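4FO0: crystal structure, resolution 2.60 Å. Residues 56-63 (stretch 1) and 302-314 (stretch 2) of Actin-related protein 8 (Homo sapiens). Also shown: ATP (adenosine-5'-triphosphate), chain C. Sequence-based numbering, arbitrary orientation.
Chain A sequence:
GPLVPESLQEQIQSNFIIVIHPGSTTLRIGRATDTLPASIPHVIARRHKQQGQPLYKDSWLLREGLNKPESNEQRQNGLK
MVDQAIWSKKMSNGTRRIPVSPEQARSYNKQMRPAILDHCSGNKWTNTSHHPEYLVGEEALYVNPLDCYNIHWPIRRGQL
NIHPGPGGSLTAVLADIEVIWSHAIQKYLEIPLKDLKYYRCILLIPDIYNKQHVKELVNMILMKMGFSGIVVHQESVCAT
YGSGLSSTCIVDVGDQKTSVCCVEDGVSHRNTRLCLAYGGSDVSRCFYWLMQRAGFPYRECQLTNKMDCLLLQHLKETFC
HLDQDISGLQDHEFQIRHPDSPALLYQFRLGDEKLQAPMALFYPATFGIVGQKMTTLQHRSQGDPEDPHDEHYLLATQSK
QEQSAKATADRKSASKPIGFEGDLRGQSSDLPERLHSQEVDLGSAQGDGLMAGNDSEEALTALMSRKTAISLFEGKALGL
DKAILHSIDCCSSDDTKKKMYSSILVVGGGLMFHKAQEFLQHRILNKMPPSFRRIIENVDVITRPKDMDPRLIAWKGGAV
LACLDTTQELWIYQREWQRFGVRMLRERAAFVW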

ATOM      1  N   TYR A  56       0.707  12.363 -20.831  1.00 62.75           N
ATOM      2  CA  TYR A  56       0.537  11.037 -20.260  1.00 55.27           C
ATOM      3  C   TYR A  56       0.332  11.127 -18.744  1.00 53.04           C
ATOM      4  O   TYR A  56       1.160  11.693 -18.021  1.00 46.83           O
ATOM      5  CB  TYR A  56       1.729  10.137 -20.583  1.00 43.56           C
ATOM      6  CG  TYR A  56       1.520   8.747 -20.059  1.00 56.13           C
ATOM      7  CD1 TYR A  56       1.926   8.397 -18.772  1.00 56.64           C
ATOM      8  CD2 TYR A  56       0.869   7.792 -20.829  1.00 54.60           C
ATOM      9  CE1 TYR A  56       1.698   7.114 -18.273  1.00 45.26           C
ATOM     10  CE2 TYR A  56       0.647   6.515 -20.349  1.00 58.24           C
ATOM     11  CZ  TYR A  56       1.059   6.179 -19.071  1.00 59.26           C
ATOM     12  OH  TYR A  56       0.822   4.904 -18.600  1.00 56.97           O
ATOM     13  N   LYS A  57      -0.786  10.595 -18.265  1.00 40.09           N
ATOM     14  CA  LYS A  57      -0.993  10.483 -16.825  1.00 47.12           C
ATOM     15  C   LYS A  57      -1.176   9.015 -16.484  1.00 54.97           C
ATOM     16  O   LYS A  57      -1.985   8.326 -17.107  1.00 54.27           O
ATOM     17  CB  LYS A  57      -2.211  11.290 -16.346  1.00 65.73           C
ATOM     18  CG  LYS A  57      -2.253  12.765 -16.754  1.00 50.35           C
ATOM     19  CD  LYS A  57      -0.951  13.509 -16.454  1.00 68.93           C
ATOM     20  CE  LYS A  57      -1.019  14.962 -16.948  1.00 78.92           C
ATOM     21  NZ  LYS A  57      -2.132  15.727 -16.292  1.00 49.48           N
ATOM     22  N   ASP A  58      -0.412   8.519 -15.517  1.00 51.48           N
ATOM     23  CA  ASP A  58      -0.616   7.145 -15.076  1.00 50.79           C
ATOM     24  C   ASP A  58      -1.962   7.015 -14.373  1.00 42.47           C
ATOM     25  O   ASP A  58      -2.473   7.960 -13.774  1.00 52.46           O
ATOM     26  CB  ASP A  58       0.514   6.678 -14.144  1.00 52.41           C
ATOM     27  CG  ASP A  58       1.601   5.892 -14.876  1.00 59.76           C
ATOM     28  OD1 ASP A  58       1.280   5.175 -15.853  1.00 59.53           O
ATOM     29  OD2 ASP A  58       2.778   5.987 -14.469  1.00 46.08           O
ATOM     30  N   SER A  59      -2.541   5.831 -14.440  1.00 66.19           N
ATOM     31  CA  SER A  59      -3.745   5.568 -13.680  1.00 59.04           C
ATOM     32  C   SER A  59      -3.375   5.462 -12.199  1.00 54.95           C
ATOM     33  O   SER A  59      -2.299   4.971 -11.852  1.00 53.22           O
ATOM     34  CB  SER A  59      -4.379   4.270 -14.169  1.00 48.47           C
ATOM     35  OG  SER A  59      -4.113   4.078 -15.551  1.00 91.51           O
ATOM     36  N   TRP A  60      -4.260   5.932 -11.333  1.00 42.91           N
ATOM     37  CA  TRP A  60      -4.098   5.738  -9.905  1.00 38.50           C
ATOM     38  C   TRP A  60      -5.323   5.047  -9.277  1.00 53.44           C
ATOM     39  O   TRP A  60      -5.291   3.844  -8.988  1.00 46.07           O
ATOM     40  CB  TRP A  60      -3.836   7.072  -9.237  1.00 36.06           C
ATOM     41  CG  TRP A  60      -3.615   6.959  -7.775  1.00 52.68           C
ATOM     42  CD1 TRP A  60      -3.543   5.809  -7.036  1.00 48.72           C
ATOM     43  CD2 TRP A  60      -3.443   8.042  -6.858  1.00 55.80           C
ATOM     44  NE1 TRP A  60      -3.341   6.117  -5.712  1.00 41.74           N
ATOM     45  CE2 TRP A  60      -3.278   7.479  -5.575  1.00 50.51           C
ATOM     46  CE3 TRP A  60      -3.412   9.438  -6.997  1.00 40.12           C
ATOM     47  CZ2 TRP A  60      -3.083   8.258  -4.441  1.00 59.73           C
ATOM     48  CZ3 TRP A  60      -3.218  10.210  -5.874  1.00 41.37           C
ATOM     49  CH2 TRP A  60      -3.055   9.619  -4.609  1.00 57.86           C
ATOM     50  N   LEU A  61      -6.399   5.805  -9.068  1.00 47.13           N
ATOM     51  CA  LEU A  61      -7.637   5.221  -8.561  1.00 41.09           C
ATOM     52  C   LEU A  61      -8.452   4.555  -9.670  1.00 43.58           C
ATOM     53  O   LEU A  61      -9.399   3.829  -9.396  1.00 46.56           O
ATOM     54  CB  LEU A  61      -8.511   6.248  -7.832  1.00 23.84           C
ATOM     55  CG  LEU A  61      -7.981   6.993  -6.614  1.00 36.71           C
ATOM     56  CD1 LEU A  61      -9.165   7.558  -5.852  1.00 36.68           C
ATOM     57  CD2 LEU A  61      -7.117   6.115  -5.707  1.00 45.05           C
ATOM     58  N   LEU A  62      -8.114   4.802 -10.924  1.00 49.39           N
ATOM     59  CA  LEU A  62      -8.734   4.018 -11.983  1.00 41.46           C
ATOM     60  C   LEU A  62      -7.808   2.883 -12.403  1.00 52.59           C
ATOM     61  O   LEU A  62      -6.611   2.887 -12.089  1.00 49.02           O
ATOM     62  CB  LEU A  62      -9.101   4.881 -13.178  1.00 36.37           C
ATOM     63  CG  LEU A  62     -10.297   5.806 -13.004  1.00 55.46           C
ATOM     64  CD1 LEU A  62     -10.752   6.266 -14.367  1.00 47.89           C
ATOM     65  CD2 LEU A  62     -11.424   5.091 -12.289  1.00 55.66           C
ATOM     66  N   ARG A  63      -8.371   1.906 -13.105  1.00 41.76           N
ATOM     67  CA  ARG A  63      -7.630   0.718 -13.504  1.00 33.88           C
ATOM     68  C   ARG A  63      -8.427   0.048 -14.597  1.00 34.07           C
ATOM     69  O   ARG A  63      -9.600   0.370 -14.783  1.00 38.47           O
ATOM     70  CB  ARG A  63      -7.453  -0.234 -12.310  1.00 29.64           C
ATOM     71  CG  ARG A  63      -8.759  -0.575 -11.584  1.00 35.99           C
ATOM     72  CD  ARG A  63      -8.521  -1.479 -10.389  1.00 34.60           C
ATOM     73  NE  ARG A  63      -7.839  -2.720 -10.758  1.00 49.04           N
ATOM     74  CZ  ARG A  63      -7.388  -3.610  -9.881  1.00 39.02           C
ATOM     75  NH1 ARG A  63      -7.541  -3.398  -8.585  1.00 30.95           N
ATOM     76  NH2 ARG A  63      -6.782  -4.709 -10.296  1.00 41.67           N
TER
HETATM   77  PG  ATP C 702       1.382  -1.297  -2.094  1.00 29.81           P
HETATM   78  O1G ATP C 702       1.825  -1.992  -0.836  1.00 28.13           O
HETATM   79  O2G ATP C 702       2.422  -1.215  -3.185  1.00 28.00           O
HETATM   80  O3G ATP C 702       0.013  -1.690  -2.607  1.00 27.69           O
HETATM   81  PB  ATP C 702       2.005   1.082  -0.545  1.00 33.95           P
HETATM   82  O1B ATP C 702       2.206   2.423  -1.198  1.00 24.54           O
HETATM   83  O2B ATP C 702       3.126   0.308   0.133  1.00 26.04           O
HETATM   84  O3B ATP C 702       1.193   0.225  -1.637  1.00 29.89           O
HETATM   85  PA  ATP C 702       0.872   1.725   1.994  1.00 33.62           P
HETATM   86  O1A ATP C 702       1.550   3.071   1.990  1.00 43.41           O
HETATM   87  O2A ATP C 702       1.316   0.614   2.911  1.00 28.33           O
HETATM   88  O3A ATP C 702       0.777   1.223   0.479  1.00 36.54           O
HETATM   89  O5' ATP C 702      -0.677   1.990   2.270  1.00 28.93           O
HETATM   90  C5' ATP C 702      -1.315   2.991   1.494  1.00 33.24           C
HETATM   91  C4' ATP C 702      -2.804   2.883   1.715  1.00 33.10           C
HETATM   92  O4' ATP C 702      -3.043   3.048   3.105  1.00 39.66           O
HETATM   93  C3' ATP C 702      -3.588   3.974   1.005  1.00 42.79           C
HETATM   94  O3' ATP C 702      -4.678   3.390   0.284  1.00 31.07           O
HETATM   95  C2' ATP C 702      -4.107   4.842   2.125  1.00 31.41           C
HETATM   96  O2' ATP C 702      -5.366   5.430   1.835  1.00 34.63           O
HETATM   97  C1' ATP C 702      -4.226   3.825   3.232  1.00 40.96           C
HETATM   98  N9  ATP C 702      -4.366   4.485   4.539  1.00 41.22           N
HETATM   99  C8  ATP C 702      -3.444   5.245   5.146  1.00 44.05           C
HETATM  100  N7  ATP C 702      -3.911   5.703   6.332  1.00 39.46           N
HETATM  101  C5  ATP C 702      -5.151   5.226   6.488  1.00 37.12           C
HETATM  102  C6  ATP C 702      -6.203   5.339   7.510  1.00 42.69           C
HETATM  103  N6  ATP C 702      -5.978   6.074   8.629  1.00 43.98           N
HETATM  104  N1  ATP C 702      -7.372   4.685   7.283  1.00 53.57           N
HETATM  105  C2  ATP C 702      -7.591   3.958   6.170  1.00 42.82           C
HETATM  106  N3  ATP C 702      -6.671   3.824   5.191  1.00 45.78           N
HETATM  107  C4  ATP C 702      -5.456   4.422   5.296  1.00 47.12           C
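Stretch 2 (302-314) QLTNKMDCLLLQH

What shape does stretch 2 bring to stretch 1? It begins as a type I beta turn from Q302 to N305, then runs as a helix from K306 through H314 and beyond. N305 caps the helix: its OD1 accepts from D308 N at 3.0 Å, while D308 OD2 accepts a hydrogen bond from Q302 N at 2.8 Å, tying the turn to the first helical turn. Stretch 1 has no regular helix or strand, and its W60, L61 and L62 all direct their CA-to-CB bonds toward stretch 2. The backbones come nearest at L61 and L303, whose CA atoms are 6.2 Å apart.

Which apolar side chains make the contact? W60 lies against the helix, with its CE3 3.6 Å from CB of C309 and its CH2 3.5 Å from CD2 of L310, which meets the indole at its edge. L61 touches both the turn and the helix: its CG is 3.5 Å from SG of C309, and its CD1 is 3.9 Å from CD2 of L303 and 4.0 Å from CB of L312. L62 continues onto the turn, where its CD2 packs 3.5 Å from CD1 of L303.

What do polar groups add? No direct hydrogen bond joins the stretches, but water 1 links them. It donates to L303 O at 3.0 Å and accepts from W60 N at 2.8 Å, with a weak bond from L62 N at 3.4 Å. The carbonyl of L303 in the turn is thereby bridged to the backbone amides of W60 and, weakly, L62.

Where do charges meet? K57 NZ and K306 NZ stand 4.4 Å apart, a pairing of like charges that offers no attraction of its own; both amines are hydrogen-bonded elsewhere in the structure. The contact therefore rests chiefly on apolar packing, with 532 Å² buried over both sides.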

ATOM      1  N   GLN A 302     -13.305  14.173 -10.226  1.00 38.93           N
ATOM      2  CA  GLN A 302     -12.934  13.205 -11.263  1.00 48.67           C
ATOM      3  C   GLN A 302     -11.819  12.292 -10.782  1.00 47.94           C
ATOM      4  O   GLN A 302     -10.853  12.759 -10.174  1.00 47.45           O
ATOM      5  CB  GLN A 302     -12.419  13.902 -12.505  1.00 40.44           C
ATOM      6  CG  GLN A 302     -13.300  14.977 -13.054  1.00 53.49           C
ATOM      7  CD  GLN A 302     -12.547  15.809 -14.071  1.00 78.41           C
ATOM      8  OE1 GLN A 302     -12.629  15.551 -15.272  1.00 83.10           O
ATOM      9  NE2 GLN A 302     -11.776  16.793 -13.593  1.00 60.25           N
ATOM     10  N   LEU A 303     -11.936  11.002 -11.085  1.00 34.32           N
ATOM     11  CA  LEU A 303     -10.951  10.015 -10.641  1.00 36.47           C
ATOM     12  C   LEU A 303      -9.606  10.126 -11.375  1.00 46.48           C
ATOM     13  O   LEU A 303      -8.576   9.659 -10.884  1.00 53.31           O
ATOM     14  CB  LEU A 303     -11.525   8.607 -10.759  1.00 32.25           C
ATOM     15  CG  LEU A 303     -12.669   8.332  -9.776  1.00 52.21           C
ATOM     16  CD1 LEU A 303     -13.433   7.047 -10.123  1.00 37.81           C
ATOM     17  CD2 LEU A 303     -12.129   8.260  -8.357  1.00 36.72           C
ATOM     18  N   THR A 304      -9.620  10.758 -12.544  1.00 39.36           N
ATOM     19  CA  THR A 304      -8.413  10.964 -13.335  1.00 43.06           C
ATOM     20  C   THR A 304      -7.576  12.129 -12.819  1.00 41.95           C
ATOM     21  O   THR A 304      -6.491  12.399 -13.328  1.00 58.51           O
ATOM     22  CB  THR A 304      -8.773  11.293 -14.792  1.00 49.75           C
ATOM     23  OG1 THR A 304      -9.704  12.382 -14.815  1.00 43.87           O
ATOM     24  CG2 THR A 304      -9.398  10.097 -15.466  1.00 41.49           C
ATOM     25  N   ASN A 305      -8.089  12.826 -11.817  1.00 37.59           N
ATOM     26  CA  ASN A 305      -7.464  14.040 -11.339  1.00 33.13           C
ATOM     27  C   ASN A 305      -6.708  13.825  -9.999  1.00 37.32           C
ATOM     28  O   ASN A 305      -7.281  13.394  -9.006  1.00 33.68           O
ATOM     29  CB  ASN A 305      -8.538  15.126 -11.228  1.00 37.61           C
ATOM     30  CG  ASN A 305      -7.998  16.430 -10.690  1.00 41.94           C
ATOM     31  OD1 ASN A 305      -7.801  16.599  -9.473  1.00 34.10           O
ATOM     32  ND2 ASN A 305      -7.749  17.367 -11.591  1.00 47.54           N
ATOM     33  N   LYS A 306      -5.416  14.124  -9.984  1.00 38.20           N
ATOM     34  CA  LYS A 306      -4.568  13.856  -8.822  1.00 35.54           C
ATOM     35  C   LYS A 306      -5.052  14.492  -7.535  1.00 38.60           C
ATOM     36  O   LYS A 306      -5.013  13.859  -6.472  1.00 44.12           O
ATOM     37  CB  LYS A 306      -3.129  14.303  -9.085  1.00 32.59           C
ATOM     38  CG  LYS A 306      -2.201  13.192  -9.517  1.00 29.86           C
ATOM     39  CD  LYS A 306      -1.583  13.456 -10.888  1.00 39.88           C
ATOM     40  CE  LYS A 306      -0.654  14.657 -10.867  1.00 41.94           C
ATOM     41  NZ  LYS A 306      -0.871  15.489 -12.088  1.00 44.33           N
ATOM     42  N   MET A 307      -5.478  15.751  -7.625  1.00 40.54           N
ATOM     43  CA  MET A 307      -5.922  16.489  -6.444  1.00 37.82           C
ATOM     44  C   MET A 307      -7.178  15.851  -5.844  1.00 35.59           C
ATOM     45  O   MET A 307      -7.278  15.684  -4.629  1.00 31.95           O
ATOM     46  CB  MET A 307      -6.167  17.974  -6.775  1.00 31.70           C
ATOM     47  CG  MET A 307      -4.903  18.791  -7.068  1.00 30.51           C
ATOM     48  SD  MET A 307      -3.820  18.896  -5.627  1.00 48.20           S
ATOM     49  CE  MET A 307      -2.570  17.693  -6.074  1.00 38.42           C
ATOM     50  N   ASP A 308      -8.131  15.514  -6.713  1.00 30.84           N
ATOM     51  CA  ASP A 308      -9.346  14.817  -6.333  1.00 30.51           C
ATOM     52  C   ASP A 308      -9.028  13.478  -5.684  1.00 40.49           C
ATOM     53  O   ASP A 308      -9.612  13.105  -4.660  1.00 41.33           O
ATOM     54  CB  ASP A 308     -10.220  14.584  -7.565  1.00 31.39           C
ATOM     55  CG  ASP A 308     -10.795  15.876  -8.121  1.00 46.68           C
ATOM     56  OD1 ASP A 308     -10.730  16.903  -7.415  1.00 42.44           O
ATOM     57  OD2 ASP A 308     -11.322  15.864  -9.257  1.00 46.02           O
ATOM     58  N   CYS A 309      -8.097  12.757  -6.292  1.00 30.15           N
ATOM     59  CA  CYS A 309      -7.689  11.474  -5.769  1.00 33.35           C
ATOM     60  C   CYS A 309      -7.113  11.573  -4.376  1.00 33.50           C
ATOM     61  O   CYS A 309      -7.406  10.735  -3.524  1.00 44.14           O
ATOM     62  CB  CYS A 309      -6.716  10.800  -6.719  1.00 39.28           C
ATOM     63  SG  CYS A 309      -7.597  10.164  -8.124  1.00 51.43           S
ATOM     64  N   LEU A 310      -6.301  12.592  -4.131  1.00 28.37           N
ATOM     65  CA  LEU A 310      -5.796  12.817  -2.777  1.00 43.80           C
ATOM     66  C   LEU A 310      -6.963  13.078  -1.827  1.00 35.44           C
ATOM     67  O   LEU A 310      -6.969  12.617  -0.685  1.00 38.27           O
ATOM     68  CB  LEU A 310      -4.791  13.981  -2.742  1.00 35.27           C
ATOM     69  CG  LEU A 310      -3.486  13.744  -3.500  1.00 35.89           C
ATOM     70  CD1 LEU A 310      -2.671  15.007  -3.534  1.00 37.56           C
ATOM     71  CD2 LEU A 310      -2.686  12.632  -2.844  1.00 30.42           C
ATOM     72  N   LEU A 311      -7.957  13.812  -2.320  1.00 38.52           N
ATOM     73  CA  LEU A 311      -9.161  14.105  -1.553  1.00 42.29           C
ATOM     74  C   LEU A 311      -9.928  12.833  -1.196  1.00 42.31           C
ATOM     75  O   LEU A 311     -10.284  12.613  -0.034  1.00 41.62           O
ATOM     76  CB  LEU A 311     -10.067  15.035  -2.346  1.00 32.84           C
ATOM     77  CG  LEU A 311     -11.377  15.385  -1.643  1.00 44.38           C
ATOM     78  CD1 LEU A 311     -11.106  16.183  -0.379  1.00 25.59           C
ATOM     79  CD2 LEU A 311     -12.289  16.140  -2.585  1.00 24.12           C
ATOM     80  N   LEU A 312     -10.180  11.995  -2.199  1.00 37.07           N
ATOM     81  CA  LEU A 312     -10.878  10.735  -1.985  1.00 23.44           C
ATOM     82  C   LEU A 312     -10.129   9.850  -0.992  1.00 36.67           C
ATOM     83  O   LEU A 312     -10.732   9.353  -0.034  1.00 29.18           O
ATOM     84  CB  LEU A 312     -11.128  10.022  -3.315  1.00 33.20           C
ATOM     85  CG  LEU A 312     -11.995  10.877  -4.261  1.00 38.69           C
ATOM     86  CD1 LEU A 312     -12.203  10.231  -5.636  1.00 25.63           C
ATOM     87  CD2 LEU A 312     -13.334  11.226  -3.608  1.00 27.04           C
ATOM     88  N   GLN A 313      -8.818   9.681  -1.180  1.00 26.64           N
ATOM     89  CA  GLN A 313      -8.049   8.929  -0.194  1.00 27.20           C
ATOM     90  C   GLN A 313      -8.307   9.513   1.179  1.00 33.03           C
ATOM     91  O   GLN A 313      -8.536   8.781   2.145  1.00 30.00           O
ATOM     92  CB  GLN A 313      -6.547   8.946  -0.479  1.00 33.03           C
ATOM     93  CG  GLN A 313      -6.152   8.246  -1.739  1.00 51.61           C
ATOM     94  CD  GLN A 313      -5.491   6.912  -1.483  1.00 65.60           C
ATOM     95  OE1 GLN A 313      -6.097   5.849  -1.692  1.00 49.46           O
ATOM     96  NE2 GLN A 313      -4.230   6.952  -1.047  1.00 68.04           N
ATOM     97  N   HIS A 314      -8.287  10.840   1.263  1.00 31.28           N
ATOM     98  CA  HIS A 314      -8.370  11.487   2.561  1.00 30.92           C
ATOM     99  C   HIS A 314      -9.733  11.260   3.201  1.00 33.30           C
ATOM    100  O   HIS A 314      -9.824  10.943   4.386  1.00 27.26           O
ATOM    101  CB  HIS A 314      -8.070  12.979   2.455  1.00 33.67           C
ATOM    102  CG  HIS A 314      -8.356  13.729   3.717  1.00 40.56           C
ATOM    103  ND1 HIS A 314      -7.621  13.551   4.870  1.00 42.60           N
ATOM    104  CD2 HIS A 314      -9.320  14.633   4.016  1.00 39.37           C
ATOM    105  CE1 HIS A 314      -8.113  14.323   5.824  1.00 29.41           C
ATOM    106  NE2 HIS A 314      -9.148  14.984   5.335  1.00 42.30           N
TER
HETATM  107  O   HOH W   1      -6.438   7.693 -11.749  1.00 38.94           O